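WAP, Kazal, immunoglobulin, Kunitz and NTR domain-containing protein 2 (Mus musculus, PDB 6MAA) binds myostatin and blocks its signalling, probably also inhibits serine proteases and metalloproteases through several distinct inhibitor modules, and is represented here by its follistatin domain. Local coordinates at residues A[55-60]-A[65-70]. Residues are numbered along the deposited sequence; the frame is centred on the assembly and turned at random.
Sequences PSFTCA and TYYNRC. With NO3 (nitrate ion), chain D.
The ring of Tyr-67 and the pyrrolidine of Pro-55 lie side by side and point the same way, CZ of Tyr-67 3.7 Å from CB of Pro-55. CG of Tyr-67, set opposite its backbone N (chi1 -169°), carries the ring back along Pro-55 although its CB points away from residues 55-60. Phe-57 adds a looser touch, CE1 to CD2 of Tyr-67 at 4.3 Å; a nitrate, probably from the crystallisation liquor, lies over one face of the Phe-57 ring. A serine in place of Tyr-67 would probably strip Pro-55 of its flat apolar partner and leave it more mobile beside the predicted reactive bond. At the far end the small methyl of Ala-60 fits against the Tyr-66 ring edge, CB to CE2 3.8 Å; the Tyr-66 hydroxyl is bonded to Asp-62.

Between these patches the backbones pair as an antiparallel hairpin. Thr-58 N donates to Tyr-66 O (2.9 Å), Tyr-66 N to Thr-58 O (2.8 Å), and Ser-56 N to Tyr-67 O (2.9 Å). Thr-58, a beta-branched residue suited to a strand, turns OG1 back to donate to Ser-56 O (2.8 Å) and accepts from a water that Arg-69 NE also holds.

Asn-68, the N-cap of helix 69-79, binds Phe-71 N through OD1 and the carbonyls of Glu-52 and Glu-54 through ND2, tying the loop that carries the predicted reactive bond to the helix start, as the equivalent asparagine does in Kazal inhibitors. Strand 58-60 lies between 65-66 and 85-86; Met-72 of the helix packs on Thr-58, Ala-60 and Tyr-66, while Cys-59 is disulfide-bonded to Cys-88.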
loop_
_atom_site.group_PDB
_atom_site.type_symbol
_atom_site.label_atom_id
_atom_site.label_comp_id
_atom_site.label_asym_id
_atom_site.label_seq_id
_atom_site.Cartn_x
_atom_site.Cartn_y
_atom_site.Cartn_z
ATOM N N PRO A 55 -6.975 4.000 -16.987
ATOM C CA PRO A 55 -8.200 4.487 -16.345
ATOM C C PRO A 55 -9.190 3.372 -16.072
ATOM O O PRO A 55 -9.447 2.517 -16.919
ATOM C CB PRO A 55 -8.761 5.489 -17.361
ATOM C CG PRO A 55 -8.235 5.018 -18.669
ATOM C CD PRO A 55 -6.858 4.471 -18.377
ATOM N N SER A 56 -9.743 3.397 -14.866
ATOM C CA SER A 56 -10.869 2.559 -14.484
ATOM C C SER A 56 -11.557 3.313 -13.357
ATOM O O SER A 56 -11.306 3.056 -12.174
ATOM C CB SER A 56 -10.385 1.183 -14.031
ATOM O OG SER A 56 -11.469 0.287 -13.890
ATOM N N PHE A 57 -12.365 4.301 -13.725
ATOM C CA PHE A 57 -12.832 5.282 -12.754
ATOM C C PHE A 57 -13.592 4.591 -11.634
ATOM O O PHE A 57 -14.450 3.736 -11.885
ATOM C CB PHE A 57 -13.720 6.308 -13.447
ATOM C CG PHE A 57 -13.054 7.015 -14.594
ATOM C CD1 PHE A 57 -11.710 7.364 -14.542
ATOM C CD2 PHE A 57 -13.776 7.317 -15.738
ATOM C CE1 PHE A 57 -11.104 8.015 -15.603
ATOM C CE2 PHE A 57 -13.177 7.963 -16.797
ATOM C CZ PHE A 57 -11.844 8.319 -16.731
ATOM N N THR A 58 -13.277 4.964 -10.394
ATOM C CA THR A 58 -13.738 4.231 -9.217
ATOM C C THR A 58 -14.357 5.212 -8.234
ATOM O O THR A 58 -13.653 6.066 -7.686
ATOM C CB THR A 58 -12.562 3.502 -8.562
ATOM O OG1 THR A 58 -11.993 2.570 -9.492
ATOM C CG2 THR A 58 -13.020 2.759 -7.317
ATOM N N CYS A 59 -15.666 5.107 -8.013
ATOM C CA CYS A 59 -16.287 5.856 -6.935
ATOM C C CYS A 59 -16.026 5.138 -5.621
ATOM O O CYS A 59 -16.029 3.907 -5.563
ATOM C CB CYS A 59 -17.791 6.014 -7.182
ATOM S SG CYS A 59 -18.160 7.132 -8.562
ATOM N N ALA A 60 -15.796 5.910 -4.563
ATOM C CA ALA A 60 -15.365 5.350 -3.292
ATOM C C ALA A 60 -16.276 5.788 -2.153
ATOM O O ALA A 60 -17.079 6.716 -2.277
ATOM C CB ALA A 60 -13.907 5.717 -2.988
ATOM N N THR A 65 -14.074 10.245 -6.262
ATOM C CA THR A 65 -13.803 9.371 -7.396
ATOM C C THR A 65 -12.301 9.329 -7.668
ATOM O O THR A 65 -11.606 10.350 -7.557
ATOM C CB THR A 65 -14.550 9.859 -8.645
ATOM O OG1 THR A 65 -15.933 10.052 -8.324
ATOM C CG2 THR A 65 -14.463 8.846 -9.772
ATOM N N TYR A 66 -11.804 8.148 -8.035
ATOM C CA TYR A 66 -10.382 7.921 -8.255
ATOM C C TYR A 66 -10.125 7.388 -9.659
ATOM O O TYR A 66 -10.971 6.712 -10.251
ATOM C CB TYR A 66 -9.817 6.983 -7.168
ATOM C CG TYR A 66 -9.923 7.645 -5.816
ATOM C CD1 TYR A 66 -8.902 8.461 -5.345
ATOM C CD2 TYR A 66 -11.079 7.523 -5.045
ATOM C CE1 TYR A 66 -9.011 9.119 -4.138
ATOM C CE2 TYR A 66 -11.201 8.179 -3.833
ATOM C CZ TYR A 66 -10.161 8.977 -3.384
ATOM O OH TYR A 66 -10.268 9.647 -2.192
ATOM N N TYR A 67 -8.938 7.703 -10.185
ATOM C CA TYR A 67 -8.607 7.348 -11.563
ATOM C C TYR A 67 -8.638 5.834 -11.779
ATOM O O TYR A 67 -9.060 5.361 -12.844
ATOM C CB TYR A 67 -7.242 7.946 -11.913
ATOM C CG TYR A 67 -6.869 7.897 -13.373
ATOM C CD1 TYR A 67 -6.219 6.787 -13.907
ATOM C CD2 TYR A 67 -7.150 8.967 -14.224
ATOM C CE1 TYR A 67 -5.857 6.743 -15.243
ATOM C CE2 TYR A 67 -6.797 8.928 -15.566
ATOM C CZ TYR A 67 -6.152 7.809 -16.068
ATOM O OH TYR A 67 -5.799 7.751 -17.397
ATOM N N ASN A 68 -8.195 5.063 -10.785
ATOM C CA ASN A 68 -8.394 3.617 -10.730
ATOM C C ASN A 68 -8.264 3.183 -9.272
ATOM O O ASN A 68 -8.070 4.009 -8.379
ATOM C CB ASN A 68 -7.470 2.850 -11.690
ATOM C CG ASN A 68 -5.997 3.028 -11.369
ATOM O OD1 ASN A 68 -5.608 3.155 -10.209
ATOM N ND2 ASN A 68 -5.169 3.035 -12.409
ATOM N N ARG A 69 -8.389 1.877 -9.033
ATOM C CA ARG A 69 -8.353 1.379 -7.660
ATOM C C ARG A 69 -6.996 1.594 -7.007
ATOM O O ARG A 69 -6.922 1.806 -5.792
ATOM C CB ARG A 69 -8.711 -0.103 -7.625
ATOM C CG ARG A 69 -10.157 -0.379 -7.958
ATOM C CD ARG A 69 -10.499 -1.809 -7.629
ATOM N NE ARG A 69 -11.878 -2.125 -7.969
ATOM C CZ ARG A 69 -12.560 -3.122 -7.418
ATOM N NH1 ARG A 69 -11.987 -3.876 -6.490
ATOM N NH2 ARG A 69 -13.814 -3.353 -7.778
ATOM N N CYS A 70 -5.917 1.518 -7.782
ATOM C CA CYS A 70 -4.598 1.771 -7.217
ATOM C C CYS A 70 -4.489 3.199 -6.685
ATOM O O CYS A 70 -3.947 3.424 -5.598
ATOM C CB CYS A 70 -3.526 1.467 -8.264
ATOM S SG CYS A 70 -1.819 1.635 -7.699
HETATM N N NO3 D . -13.231 4.228 -17.115
HETATM O O1 NO3 D . -13.972 4.465 -18.118
HETATM O O2 NO3 D . -11.990 4.423 -17.194
HETATM O O3 NO3 D . -13.748 3.793 -16.051
HETATM O O HOH W 1 -12.923 0.028 -9.832
#